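Long-range contacts in RE68036p (PDB 1SQH), which is of unknown function but probably acts as an acyltransferase, perhaps transferring acyl groups to glycine: residues V18-D23 and N75-G80; R11-S16 and F68-R73; I223-Q228 and M236-P241; E182-V187 and G197-L202. All blocks are in the same frame, centred on the assembly; numbering follows the deposited sequence.

Contact 1. Residues V18-D23 and N75-G80; sequences VDELLD and NFRTWG
The backbone of helix 15-29 draws closest to the end of the short, weakly bonded helix 76-79 at L21 and G80, the residue just past that helix, whose CA atoms lie 6.7 Å apart. F76 fills the interval from its own side. With CG between the backbone N and the carbonyl carbon (chi1 77°), its ring presents an edge to the first helix, where CZ lies 3.7 Å from E20 CB, almost in the ring plane. CD1 of the same ring lies 3.9 Å from L21 CD1, and this leucine methyl also reaches the carbonyl oxygen of G80. Above the apolar layer, E20 OE2 and R77 NH1 form a short salt bridge of 2.5 Å, whose hydrogen bond is bent to 124° and therefore weak. R77 arches over F76: its CG sits above one face of the ring, toward the rim, and ring atom CE2 lies beneath the guanidinium. An alanine in place of E20 would probably leave the R77 guanidinium without its acidic mate and more able to turn. A second grip remains at N75 OD1, which accepts from R77 NE at 2.9 Å and also from R77 N. The latter bond makes N75 the N-cap of helix 76-79, an Asx turn opening a short helix that docks on a longer one.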
loop_
_atom_site.group_PDB
_atom_site.type_symbol
_atom_site.label_atom_id
_atom_site.label_comp_id
_atom_site.label_asym_id
_atom_site.label_seq_id
_atom_site.Cartn_x
_atom_site.Cartn_y
_atom_site.Cartn_z
ATOM N N VAL A 18 -9.807 2.327 -16.037
ATOM C CA VAL A 18 -9.124 1.781 -14.869
ATOM C C VAL A 18 -9.829 0.470 -14.561
ATOM O O VAL A 18 -9.190 -0.548 -14.331
ATOM C CB VAL A 18 -9.224 2.730 -13.650
ATOM C CG1 VAL A 18 -8.383 2.205 -12.491
ATOM C CG2 VAL A 18 -8.741 4.112 -14.047
ATOM N N ASP A 19 -11.155 0.500 -14.580
ATOM C CA ASP A 19 -11.921 -0.703 -14.320
ATOM C C ASP A 19 -11.477 -1.830 -15.248
ATOM O O ASP A 19 -11.313 -2.972 -14.807
ATOM C CB ASP A 19 -13.416 -0.414 -14.470
ATOM C CG ASP A 19 -14.015 0.184 -13.204
ATOM O OD1 ASP A 19 -14.984 0.962 -13.321
ATOM O OD2 ASP A 19 -13.522 -0.129 -12.091
ATOM N N GLU A 20 -11.258 -1.514 -16.523
ATOM C CA GLU A 20 -10.808 -2.530 -17.475
ATOM C C GLU A 20 -9.403 -2.979 -17.092
ATOM O O GLU A 20 -9.067 -4.154 -17.186
ATOM C CB GLU A 20 -10.774 -1.976 -18.899
ATOM C CG GLU A 20 -12.120 -1.876 -19.579
ATOM C CD GLU A 20 -11.987 -1.435 -21.027
ATOM O OE1 GLU A 20 -12.258 -0.246 -21.319
ATOM O OE2 GLU A 20 -11.602 -2.278 -21.873
ATOM N N LEU A 21 -8.578 -2.023 -16.680
ATOM C CA LEU A 21 -7.211 -2.331 -16.276
ATOM C C LEU A 21 -7.249 -3.318 -15.107
ATOM O O LEU A 21 -6.448 -4.254 -15.041
ATOM C CB LEU A 21 -6.498 -1.056 -15.849
ATOM C CG LEU A 21 -5.011 -1.186 -15.521
ATOM C CD1 LEU A 21 -4.230 -1.692 -16.747
ATOM C CD2 LEU A 21 -4.501 0.176 -15.063
ATOM N N LEU A 22 -8.184 -3.084 -14.190
ATOM C CA LEU A 22 -8.367 -3.927 -13.016
ATOM C C LEU A 22 -8.721 -5.373 -13.396
ATOM O O LEU A 22 -8.143 -6.314 -12.849
ATOM C CB LEU A 22 -9.469 -3.342 -12.126
ATOM C CG LEU A 22 -10.015 -4.193 -10.968
ATOM C CD1 LEU A 22 -8.917 -4.509 -9.965
ATOM C CD2 LEU A 22 -11.133 -3.427 -10.272
ATOM N N ASP A 23 -9.662 -5.559 -14.323
ATOM C CA ASP A 23 -10.035 -6.920 -14.708
ATOM C C ASP A 23 -8.962 -7.597 -15.556
ATOM O O ASP A 23 -8.847 -8.823 -15.564
ATOM C CB ASP A 23 -11.358 -6.946 -15.465
ATOM C CG ASP A 23 -11.843 -8.361 -15.710
ATOM O OD1 ASP A 23 -12.176 -9.052 -14.723
ATOM O OD2 ASP A 23 -11.875 -8.796 -16.882
ATOM N N ASN A 75 -1.913 0.665 -26.407
ATOM C CA ASN A 75 -3.159 0.095 -25.901
ATOM C C ASN A 75 -2.879 -0.506 -24.524
ATOM O O ASN A 75 -2.152 -1.492 -24.407
ATOM C CB ASN A 75 -3.691 -0.996 -26.835
ATOM C CG ASN A 75 -5.149 -1.310 -26.575
ATOM O OD1 ASN A 75 -5.563 -1.456 -25.431
ATOM N ND2 ASN A 75 -5.934 -1.415 -27.634
ATOM N N PHE A 76 -3.461 0.078 -23.483
ATOM C CA PHE A 76 -3.211 -0.413 -22.141
ATOM C C PHE A 76 -3.633 -1.864 -21.947
ATOM O O PHE A 76 -3.229 -2.504 -20.979
ATOM C CB PHE A 76 -3.883 0.498 -21.095
ATOM C CG PHE A 76 -5.374 0.304 -20.952
ATOM C CD1 PHE A 76 -5.886 -0.694 -20.120
ATOM C CD2 PHE A 76 -6.266 1.149 -21.609
ATOM C CE1 PHE A 76 -7.268 -0.842 -19.940
ATOM C CE2 PHE A 76 -7.648 1.009 -21.436
ATOM C CZ PHE A 76 -8.149 0.012 -20.598
ATOM N N ARG A 77 -4.426 -2.384 -22.878
ATOM C CA ARG A 77 -4.902 -3.764 -22.792
ATOM C C ARG A 77 -3.923 -4.844 -23.260
ATOM O O ARG A 77 -3.910 -5.945 -22.713
ATOM C CB ARG A 77 -6.198 -3.924 -23.587
ATOM C CG ARG A 77 -7.390 -3.191 -23.014
ATOM C CD ARG A 77 -8.437 -2.944 -24.101
ATOM N NE ARG A 77 -8.362 -1.574 -24.595
ATOM C CZ ARG A 77 -9.144 -0.586 -24.166
ATOM N NH1 ARG A 77 -10.070 -0.822 -23.245
ATOM N NH2 ARG A 77 -8.975 0.647 -24.629
ATOM N N THR A 78 -3.106 -4.549 -24.260
ATOM C CA THR A 78 -2.192 -5.565 -24.764
ATOM C C THR A 78 -1.116 -5.995 -23.769
ATOM O O THR A 78 -0.818 -7.185 -23.662
ATOM C CB THR A 78 -1.498 -5.105 -26.069
ATOM O OG1 THR A 78 -0.316 -4.365 -25.747
ATOM C CG2 THR A 78 -2.420 -4.217 -26.875
ATOM N N TRP A 79 -0.538 -5.049 -23.033
ATOM C CA TRP A 79 0.525 -5.384 -22.074
ATOM C C TRP A 79 0.235 -4.940 -20.642
ATOM O O TRP A 79 1.087 -5.093 -19.761
ATOM C CB TRP A 79 1.858 -4.746 -22.501
ATOM C CG TRP A 79 2.291 -5.038 -23.913
ATOM C CD1 TRP A 79 2.599 -4.125 -24.881
ATOM C CD2 TRP A 79 2.511 -6.329 -24.496
ATOM N NE1 TRP A 79 3.000 -4.765 -26.028
ATOM C CE2 TRP A 79 2.955 -6.117 -25.820
ATOM C CE3 TRP A 79 2.376 -7.642 -24.027
ATOM C CZ2 TRP A 79 3.265 -7.177 -26.685
ATOM C CZ3 TRP A 79 2.686 -8.699 -24.890
ATOM C CH2 TRP A 79 3.124 -8.455 -26.203
ATOM N N GLY A 80 -0.953 -4.377 -20.426
ATOM C CA GLY A 80 -1.330 -3.899 -19.104
ATOM C C GLY A 80 -0.438 -2.766 -18.613
ATOM O O GLY A 80 -0.359 -2.501 -17.413
#

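Contact 2. Residues R11-S16 and F68-R73; sequences RPLSDS and FYTHRR
R11 and T70 send their side chains off the same face of the strand pair, side by side and pointing the same way. The arginine starts with CG anti to the backbone N (chi1 -176°) and bends at chi3, and its NH1 comes to 3.4 Å from T70 CG2. Its polar end is held elsewhere, NH2 forming a salt bridge with E17 of the following helix, while T70 OG1 bonds to the carbonyl of T81. R72 approaches R11 differently. Its guanidinium lays one face over R11 N, NE sits 3.6 Å from R11 CB, and the two guanidinium planes are turned 47° apart. The like charges stay separated, with R11 NE and R72 NE 5.9 Å from each other. Such packing rides on an antiparallel pairing at the margin of the mixed eight-stranded sheet, where strand 10-12 is the outermost strand and 67-71 its neighbour. R11 and T70 form the hydrogen-bonded pair, with R11 N donating to T70 O at 2.8 Å; P12 and Y69 are the non-hydrogen-bonded pair. On the face carrying this second pair, proline and tyrosine are set at a slant, P12 CB lying 4.0 Å from Y69 CE2. Beyond the strand, L13 N still reaches F68 O at 2.9 Å, a nearly straight bond of 168°, just before S14 caps helix 15-29.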
loop_
_atom_site.group_PDB
_atom_site.type_symbol
_atom_site.label_atom_id
_atom_site.label_comp_id
_atom_site.label_asym_id
_atom_site.label_seq_id
_atom_site.Cartn_x
_atom_site.Cartn_y
_atom_site.Cartn_z
ATOM N N ARG A 11 -1.113 9.198 -20.757
ATOM C CA ARG A 11 -2.481 9.666 -20.921
ATOM C C ARG A 11 -3.343 9.163 -19.779
ATOM O O ARG A 11 -3.394 7.962 -19.512
ATOM C CB ARG A 11 -3.100 9.179 -22.230
ATOM C CG ARG A 11 -4.490 9.766 -22.425
ATOM C CD ARG A 11 -5.316 9.068 -23.489
ATOM N NE ARG A 11 -6.012 7.878 -22.999
ATOM C CZ ARG A 11 -5.524 6.647 -23.081
ATOM N NH1 ARG A 11 -4.328 6.448 -23.630
ATOM N NH2 ARG A 11 -6.242 5.614 -22.654
ATOM N N PRO A 12 -4.056 10.073 -19.108
ATOM C CA PRO A 12 -4.919 9.702 -17.985
ATOM C C PRO A 12 -6.058 8.768 -18.371
ATOM O O PRO A 12 -6.843 9.065 -19.273
ATOM C CB PRO A 12 -5.419 11.053 -17.484
ATOM C CG PRO A 12 -5.505 11.865 -18.749
ATOM C CD PRO A 12 -4.204 11.504 -19.438
ATOM N N LEU A 13 -6.145 7.629 -17.693
ATOM C CA LEU A 13 -7.212 6.682 -17.974
ATOM C C LEU A 13 -8.480 7.155 -17.296
ATOM O O LEU A 13 -8.437 7.732 -16.214
ATOM C CB LEU A 13 -6.855 5.286 -17.463
ATOM C CG LEU A 13 -5.924 4.436 -18.324
ATOM C CD1 LEU A 13 -4.578 5.115 -18.419
ATOM C CD2 LEU A 13 -5.777 3.047 -17.713
ATOM N N SER A 14 -9.608 6.924 -17.950
ATOM C CA SER A 14 -10.902 7.303 -17.397
ATOM C C SER A 14 -11.216 6.265 -16.331
ATOM O O SER A 14 -10.502 5.269 -16.206
ATOM C CB SER A 14 -11.973 7.256 -18.485
ATOM O OG SER A 14 -12.065 5.953 -19.036
ATOM N N ASP A 15 -12.273 6.490 -15.562
ATOM C CA ASP A 15 -12.653 5.537 -14.522
ATOM C C ASP A 15 -13.003 4.197 -15.170
ATOM O O ASP A 15 -12.667 3.131 -14.652
ATOM C CB ASP A 15 -13.840 6.089 -13.720
ATOM C CG ASP A 15 -13.404 7.026 -12.600
ATOM O OD1 ASP A 15 -12.268 7.567 -12.658
ATOM O OD2 ASP A 15 -14.200 7.235 -11.654
ATOM N N SER A 16 -13.653 4.268 -16.326
ATOM C CA SER A 16 -14.053 3.074 -17.068
ATOM C C SER A 16 -12.842 2.263 -17.515
ATOM O O SER A 16 -12.870 1.031 -17.520
ATOM C CB SER A 16 -14.877 3.476 -18.292
ATOM O OG SER A 16 -14.806 2.484 -19.296
ATOM N N PHE A 68 -4.321 7.089 -12.714
ATOM C CA PHE A 68 -3.695 6.082 -13.551
ATOM C C PHE A 68 -3.443 6.605 -14.959
ATOM O O PHE A 68 -4.234 7.394 -15.484
ATOM C CB PHE A 68 -4.591 4.842 -13.585
ATOM C CG PHE A 68 -4.726 4.160 -12.244
ATOM C CD1 PHE A 68 -3.747 3.267 -11.802
ATOM C CD2 PHE A 68 -5.810 4.435 -11.411
ATOM C CE1 PHE A 68 -3.840 2.657 -10.549
ATOM C CE2 PHE A 68 -5.914 3.832 -10.156
ATOM C CZ PHE A 68 -4.925 2.940 -9.725
ATOM N N TYR A 69 -2.340 6.179 -15.563
ATOM C CA TYR A 69 -1.996 6.615 -16.915
ATOM C C TYR A 69 -1.477 5.460 -17.760
ATOM O O TYR A 69 -1.127 4.411 -17.238
ATOM C CB TYR A 69 -0.891 7.683 -16.893
ATOM C CG TYR A 69 -1.170 8.910 -16.065
ATOM C CD1 TYR A 69 -1.015 8.893 -14.681
ATOM C CD2 TYR A 69 -1.558 10.102 -16.670
ATOM C CE1 TYR A 69 -1.234 10.043 -13.916
ATOM C CE2 TYR A 69 -1.784 11.255 -15.920
ATOM C CZ TYR A 69 -1.618 11.221 -14.548
ATOM O OH TYR A 69 -1.820 12.358 -13.803
ATOM N N THR A 70 -1.432 5.654 -19.075
ATOM C CA THR A 70 -0.868 4.640 -19.951
ATOM C C THR A 70 -0.236 5.365 -21.115
ATOM O O THR A 70 -0.419 6.569 -21.260
ATOM C CB THR A 70 -1.909 3.646 -20.496
ATOM O OG1 THR A 70 -1.214 2.575 -21.147
ATOM C CG2 THR A 70 -2.835 4.313 -21.506
ATOM N N HIS A 71 0.520 4.635 -21.932
ATOM C CA HIS A 71 1.182 5.220 -23.093
ATOM C C HIS A 71 0.109 5.834 -23.999
ATOM O O HIS A 71 -0.764 5.130 -24.518
ATOM C CB HIS A 71 1.969 4.134 -23.832
ATOM C CG HIS A 71 2.918 4.662 -24.865
ATOM N ND1 HIS A 71 2.537 5.559 -25.838
ATOM C CD2 HIS A 71 4.225 4.385 -25.098
ATOM C CE1 HIS A 71 3.566 5.813 -26.628
ATOM N NE2 HIS A 71 4.602 5.113 -26.201
ATOM N N ARG A 72 0.175 7.151 -24.171
ATOM C CA ARG A 72 -0.791 7.893 -24.984
ATOM C C ARG A 72 -0.991 7.332 -26.395
ATOM O O ARG A 72 -2.051 7.522 -26.995
ATOM C CB ARG A 72 -0.377 9.372 -25.044
ATOM C CG ARG A 72 -1.259 10.274 -25.908
ATOM C CD ARG A 72 -1.141 11.724 -25.454
ATOM N NE ARG A 72 -1.977 11.969 -24.281
ATOM C CZ ARG A 72 -1.785 12.947 -23.402
ATOM N NH1 ARG A 72 -0.775 13.788 -23.549
ATOM N NH2 ARG A 72 -2.606 13.084 -22.366
ATOM N N ARG A 73 0.014 6.633 -26.914
ATOM C CA ARG A 73 -0.077 6.046 -28.242
ATOM C C ARG A 73 0.035 4.526 -28.183
ATOM O O ARG A 73 0.559 3.898 -29.103
ATOM C CB ARG A 73 1.029 6.597 -29.143
ATOM C CG ARG A 73 1.080 8.112 -29.211
ATOM C CD ARG A 73 2.017 8.555 -30.321
ATOM N NE ARG A 73 3.326 7.917 -30.201
ATOM C CZ ARG A 73 4.209 8.208 -29.255
ATOM N NH1 ARG A 73 3.929 9.136 -28.348
ATOM N NH2 ARG A 73 5.368 7.558 -29.208
#

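Contact 3. Residues I223-Q228 and M236-P241; sequences IAWIFQ and MLQVLP
W225 and Q238 form a hydrogen-bonded antiparallel pair, W225 N donating to Q238 O at 2.9 Å and Q238 N returning a bond to W225 O; farther along, L240 N bonds to I223 O at 2.8 Å. With W225 CG between the backbone N and the carbonyl carbon (chi1 51°), Q238 O also stands over the centre of the indole, 4.1 Å above its plane, while the two side chains run alongside each other. The far corner of the indole, CH2, touches L240 CD1 at 3.4 Å; NE1 is buried with no polar partner in the model. An alanine in place of W225 would probably open a gap beside L240 and the aliphatic part of Q238. At the other end, selenomethionine M236 sets SE over the F227 face, 4.4 Å from the ring centroid and 25° off its normal, a Met-aromatic contact. On the opposite face of the hairpin A224 CB meets V239 CG2 at 3.6 Å.

Farther out, I226 and L237 both pack on L252 of helix 248-263, and V187 lies against W225 and F227. A classic beta bulge sets I223 and A224 against I214. The strand directions differ by 168°, making a beta hairpin whose second strand leads into helix 248-263, as in the acetyl-CoA-binding core of GNAT acetyltransferases.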
loop_
_atom_site.group_PDB
_atom_site.type_symbol
_atom_site.label_atom_id
_atom_site.label_comp_id
_atom_site.label_asym_id
_atom_site.label_seq_id
_atom_site.Cartn_x
_atom_site.Cartn_y
_atom_site.Cartn_z
ATOM N N ILE A 223 -2.304 1.228 23.119
ATOM C CA ILE A 223 -0.983 0.642 23.294
ATOM C C ILE A 223 -0.455 -0.184 22.122
ATOM O O ILE A 223 0.731 -0.519 22.075
ATOM C CB ILE A 223 -0.968 -0.210 24.599
ATOM C CG1 ILE A 223 0.396 -0.098 25.274
ATOM C CG2 ILE A 223 -1.346 -1.669 24.298
ATOM C CD1 ILE A 223 0.669 1.271 25.858
ATOM N N ALA A 224 -1.339 -0.501 21.182
ATOM C CA ALA A 224 -0.983 -1.288 19.999
ATOM C C ALA A 224 -2.077 -1.104 18.948
ATOM O O ALA A 224 -3.245 -0.913 19.292
ATOM C CB ALA A 224 -0.845 -2.768 20.370
ATOM N N TRP A 225 -1.711 -1.170 17.673
ATOM C CA TRP A 225 -2.697 -0.968 16.615
ATOM C C TRP A 225 -2.309 -1.615 15.283
ATOM O O TRP A 225 -1.154 -1.978 15.062
ATOM C CB TRP A 225 -2.917 0.538 16.421
ATOM C CG TRP A 225 -1.627 1.278 16.241
ATOM C CD1 TRP A 225 -0.901 1.390 15.090
ATOM C CD2 TRP A 225 -0.843 1.891 17.270
ATOM N NE1 TRP A 225 0.293 2.028 15.339
ATOM C CE2 TRP A 225 0.354 2.345 16.670
ATOM C CE3 TRP A 225 -1.033 2.096 18.643
ATOM C CZ2 TRP A 225 1.361 2.990 17.400
ATOM C CZ3 TRP A 225 -0.030 2.736 19.372
ATOM C CH2 TRP A 225 1.152 3.176 18.744
ATOM N N ILE A 226 -3.292 -1.746 14.398
ATOM C CA ILE A 226 -3.084 -2.341 13.088
ATOM C C ILE A 226 -4.089 -1.678 12.139
ATOM O O ILE A 226 -5.215 -1.367 12.530
ATOM C CB ILE A 226 -3.282 -3.887 13.164
ATOM C CG1 ILE A 226 -2.585 -4.581 11.989
ATOM C CG2 ILE A 226 -4.766 -4.229 13.180
ATOM C CD1 ILE A 226 -3.364 -4.541 10.719
ATOM N N PHE A 227 -3.671 -1.441 10.900
ATOM C CA PHE A 227 -4.530 -0.787 9.909
ATOM C C PHE A 227 -4.786 -1.668 8.702
ATOM O O PHE A 227 -4.096 -2.671 8.497
ATOM C CB PHE A 227 -3.857 0.463 9.338
ATOM C CG PHE A 227 -3.929 1.666 10.207
ATOM C CD1 PHE A 227 -3.032 1.842 11.258
ATOM C CD2 PHE A 227 -4.864 2.668 9.933
ATOM C CE1 PHE A 227 -3.058 3.005 12.025
ATOM C CE2 PHE A 227 -4.906 3.837 10.693
ATOM C CZ PHE A 227 -4.001 4.011 11.740
ATOM N N GLN A 228 -5.776 -1.277 7.898
ATOM C CA GLN A 228 -6.019 -1.961 6.636
ATOM C C GLN A 228 -5.154 -1.050 5.764
ATOM O O GLN A 228 -5.111 0.152 6.014
ATOM C CB GLN A 228 -7.477 -1.851 6.189
ATOM C CG GLN A 228 -7.736 -2.614 4.886
ATOM C CD GLN A 228 -9.210 -2.749 4.561
ATOM O OE1 GLN A 228 -9.609 -3.637 3.803
ATOM N NE2 GLN A 228 -10.023 -1.868 5.120
HETATM N N MSE A 236 0.997 -1.080 8.872
HETATM C CA MSE A 236 1.327 -0.248 10.024
HETATM C C MSE A 236 1.101 -0.885 11.387
HETATM O O MSE A 236 0.665 -0.214 12.330
HETATM C CB MSE A 236 0.540 1.057 9.941
HETATM C CG MSE A 236 0.919 1.911 8.755
HETATM SE SE MSE A 236 -0.585 2.909 8.094
HETATM C CE MSE A 236 -1.293 1.518 6.918
ATOM N N LEU A 237 1.400 -2.176 11.497
ATOM C CA LEU A 237 1.228 -2.873 12.763
ATOM C C LEU A 237 2.268 -2.365 13.740
ATOM O O LEU A 237 3.410 -2.118 13.367
ATOM C CB LEU A 237 1.422 -4.385 12.586
ATOM C CG LEU A 237 1.451 -5.212 13.884
ATOM C CD1 LEU A 237 0.093 -5.109 14.573
ATOM C CD2 LEU A 237 1.785 -6.679 13.583
ATOM N N GLN A 238 1.875 -2.177 14.987
ATOM C CA GLN A 238 2.845 -1.762 15.984
ATOM C C GLN A 238 2.334 -1.911 17.403
ATOM O O GLN A 238 1.146 -1.723 17.677
ATOM C CB GLN A 238 3.307 -0.325 15.749
ATOM C CG GLN A 238 4.491 0.044 16.637
ATOM C CD GLN A 238 5.185 1.318 16.209
ATOM O OE1 GLN A 238 6.237 1.666 16.747
ATOM N NE2 GLN A 238 4.602 2.027 15.240
ATOM N N VAL A 239 3.254 -2.274 18.292
ATOM C CA VAL A 239 2.960 -2.435 19.705
ATOM C C VAL A 239 3.973 -1.597 20.480
ATOM O O VAL A 239 5.187 -1.739 20.284
ATOM C CB VAL A 239 3.086 -3.917 20.151
ATOM C CG1 VAL A 239 2.915 -4.022 21.659
ATOM C CG2 VAL A 239 2.043 -4.775 19.442
ATOM N N LEU A 240 3.473 -0.710 21.335
ATOM C CA LEU A 240 4.331 0.139 22.157
ATOM C C LEU A 240 5.197 -0.771 23.027
ATOM O O LEU A 240 4.736 -1.809 23.511
ATOM C CB LEU A 240 3.477 1.059 23.044
ATOM C CG LEU A 240 3.160 2.516 22.662
ATOM C CD1 LEU A 240 3.472 2.816 21.209
ATOM C CD2 LEU A 240 1.696 2.763 22.975
ATOM N N PRO A 241 6.465 -0.393 23.233
ATOM C CA PRO A 241 7.388 -1.187 24.044
ATOM C C PRO A 241 6.826 -1.688 25.372
ATOM O O PRO A 241 7.013 -2.849 25.729
ATOM C CB PRO A 241 8.570 -0.243 24.224
ATOM C CG PRO A 241 8.603 0.475 22.893
ATOM C CD PRO A 241 7.133 0.807 22.695
#

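Contact 4. Residues E182-V187 and G197-L202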
loop_
_atom_site.group_PDB
_atom_site.type_symbol
_atom_site.label_atom_id
_atom_site.label_comp_id
_atom_site.label_asym_id
_atom_site.label_seq_id
_atom_site.Cartn_x
_atom_site.Cartn_y
_atom_site.Cartn_z
ATOM N N GLU A 182 -8.887 10.675 16.816
ATOM C CA GLU A 182 -7.941 11.088 17.855
ATOM C C GLU A 182 -6.732 10.159 17.967
ATOM O O GLU A 182 -5.659 10.571 18.406
ATOM C CB GLU A 182 -8.648 11.145 19.209
ATOM C CG GLU A 182 -9.256 9.814 19.633
ATOM C CD GLU A 182 -10.067 9.911 20.916
ATOM O OE1 GLU A 182 -9.482 10.241 21.971
ATOM O OE2 GLU A 182 -11.292 9.655 20.869
ATOM N N ASP A 183 -6.914 8.908 17.560
ATOM C CA ASP A 183 -5.857 7.904 17.635
ATOM C C ASP A 183 -4.747 8.128 16.618
ATOM O O ASP A 183 -3.583 7.804 16.876
ATOM C CB ASP A 183 -6.458 6.516 17.432
ATOM C CG ASP A 183 -7.403 6.120 18.552
ATOM O OD1 ASP A 183 -8.344 5.336 18.288
ATOM O OD2 ASP A 183 -7.196 6.578 19.697
ATOM N N ALA A 184 -5.102 8.694 15.467
ATOM C CA ALA A 184 -4.138 8.933 14.389
ATOM C C ALA A 184 -2.810 9.572 14.787
ATOM O O ALA A 184 -1.746 9.123 14.357
ATOM C CB ALA A 184 -4.790 9.767 13.288
ATOM N N ALA A 185 -2.868 10.620 15.598
ATOM C CA ALA A 185 -1.658 11.324 16.006
ATOM C C ALA A 185 -0.698 10.451 16.831
ATOM O O ALA A 185 0.530 10.564 16.705
ATOM C CB ALA A 185 -2.035 12.600 16.774
HETATM N N MSE A 186 -1.250 9.571 17.661
HETATM C CA MSE A 186 -0.423 8.698 18.482
HETATM C C MSE A 186 0.288 7.671 17.602
HETATM O O MSE A 186 1.501 7.486 17.720
HETATM C CB MSE A 186 -1.278 7.994 19.541
HETATM C CG MSE A 186 -2.184 8.940 20.338
HETATM SE SE MSE A 186 -1.258 10.457 21.161
HETATM C CE MSE A 186 -1.871 11.875 20.000
ATOM N N VAL A 187 -0.462 7.007 16.725
ATOM C CA VAL A 187 0.129 6.018 15.831
ATOM C C VAL A 187 1.199 6.669 14.948
ATOM O O VAL A 187 2.226 6.058 14.648
ATOM C CB VAL A 187 -0.960 5.323 14.935
ATOM C CG1 VAL A 187 -1.952 6.319 14.449
ATOM C CG2 VAL A 187 -0.311 4.635 13.736
ATOM N N GLY A 197 4.163 8.966 4.909
ATOM C CA GLY A 197 2.752 9.008 5.251
ATOM C C GLY A 197 2.489 10.186 6.169
ATOM O O GLY A 197 3.248 10.423 7.107
ATOM N N SER A 198 1.415 10.924 5.906
ATOM C CA SER A 198 1.076 12.097 6.710
ATOM C C SER A 198 0.013 11.803 7.759
ATOM O O SER A 198 -0.694 10.793 7.682
ATOM C CB SER A 198 0.553 13.210 5.815
ATOM O OG SER A 198 -0.779 12.923 5.422
ATOM N N LEU A 199 -0.111 12.716 8.720
ATOM C CA LEU A 199 -1.091 12.590 9.794
ATOM C C LEU A 199 -2.488 12.552 9.179
ATOM O O LEU A 199 -3.337 11.748 9.579
ATOM C CB LEU A 199 -0.995 13.792 10.736
ATOM C CG LEU A 199 -1.414 13.676 12.202
ATOM C CD1 LEU A 199 -1.512 15.081 12.767
ATOM C CD2 LEU A 199 -2.735 12.945 12.354
ATOM N N THR A 200 -2.714 13.427 8.202
ATOM C CA THR A 200 -4.005 13.505 7.542
ATOM C C THR A 200 -4.303 12.251 6.716
ATOM O O THR A 200 -5.468 11.884 6.549
ATOM C CB THR A 200 -4.123 14.803 6.691
ATOM O OG1 THR A 200 -5.097 14.616 5.654
ATOM C CG2 THR A 200 -2.780 15.196 6.103
ATOM N N TYR A 201 -3.262 11.584 6.218
ATOM C CA TYR A 201 -3.449 10.335 5.477
ATOM C C TYR A 201 -3.996 9.335 6.485
ATOM O O TYR A 201 -5.014 8.689 6.240
ATOM C CB TYR A 201 -2.116 9.817 4.923
ATOM C CG TYR A 201 -2.162 8.393 4.380
ATOM C CD1 TYR A 201 -3.226 7.952 3.592
ATOM C CD2 TYR A 201 -1.104 7.505 4.601
ATOM C CE1 TYR A 201 -3.235 6.664 3.034
ATOM C CE2 TYR A 201 -1.101 6.216 4.046
ATOM C CZ TYR A 201 -2.167 5.806 3.263
ATOM O OH TYR A 201 -2.163 4.553 2.687
ATOM N N LEU A 202 -3.324 9.225 7.630
ATOM C CA LEU A 202 -3.771 8.300 8.669
ATOM C C LEU A 202 -5.218 8.590 9.094
ATOM O O LEU A 202 -6.004 7.667 9.329
ATOM C CB LEU A 202 -2.828 8.358 9.876
ATOM C CG LEU A 202 -1.687 7.325 9.913
ATOM C CD1 LEU A 202 -0.963 7.304 8.592
ATOM C CD2 LEU A 202 -0.713 7.657 11.036
#
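L202 meets A184 first through its CB, which lies 4.2 Å from A184 CB, where the two helices bring their backbones closest. Its chi1 of -94° departs from a staggered position, and CG itself makes no close contact with the partner helix before the chain branches. Of the two methyls, CD2 does the touching: it lies 3.8 Å from A184 O and 4.1 Å from V187 CG2, leucine and valine reaching toward each other tip to tip. The exact placing of the other valine methyl, CG1, is doubtful, because it stands implausibly near A184 O in the model. The pair of helices, 184-189 and 199-208, falls between strands 174-177 and 211-216 in the chain, the place that the first two helices take in the GNAT fold. No hydrogen bond joins the two segments, and the small side chain of A184 lets both leucines of the second helix come near its backbone. L199 arrives from one turn earlier, with CG anti to the backbone N (chi1 -153°). Its CD2 sits 3.9 Å from A184 CB and 4.0 Å from A185 N, at the more exposed margin of the interface. The start of that second helix is fixed by S198, whose OG accepts from Y201 N at 2.9 Å as the N-cap and is also bonded to D88. L202 packs in addition against W191, in the loop between the helices.

From the N terminus, contact 2 opens first with strand 10-12, and contact 1 opens on helix 15-29 just after it. The chain then passes through helix 34-51 and returns in the same order, closing contact 2 at strand 67-71 and contact 1 at helix 76-79, so the two loops cross. They touch where F76 packs on T70 and V18 on F68, tying helix 15-29 to the edge of the mixed sheet. Contacts 4 and 3 follow in series within the second half, each closing a short loop. They meet where V187 packs on F227, joining the helix pair to the antiparallel sheet. Centres of contacts 1 and 3 lie about 36 Å apart.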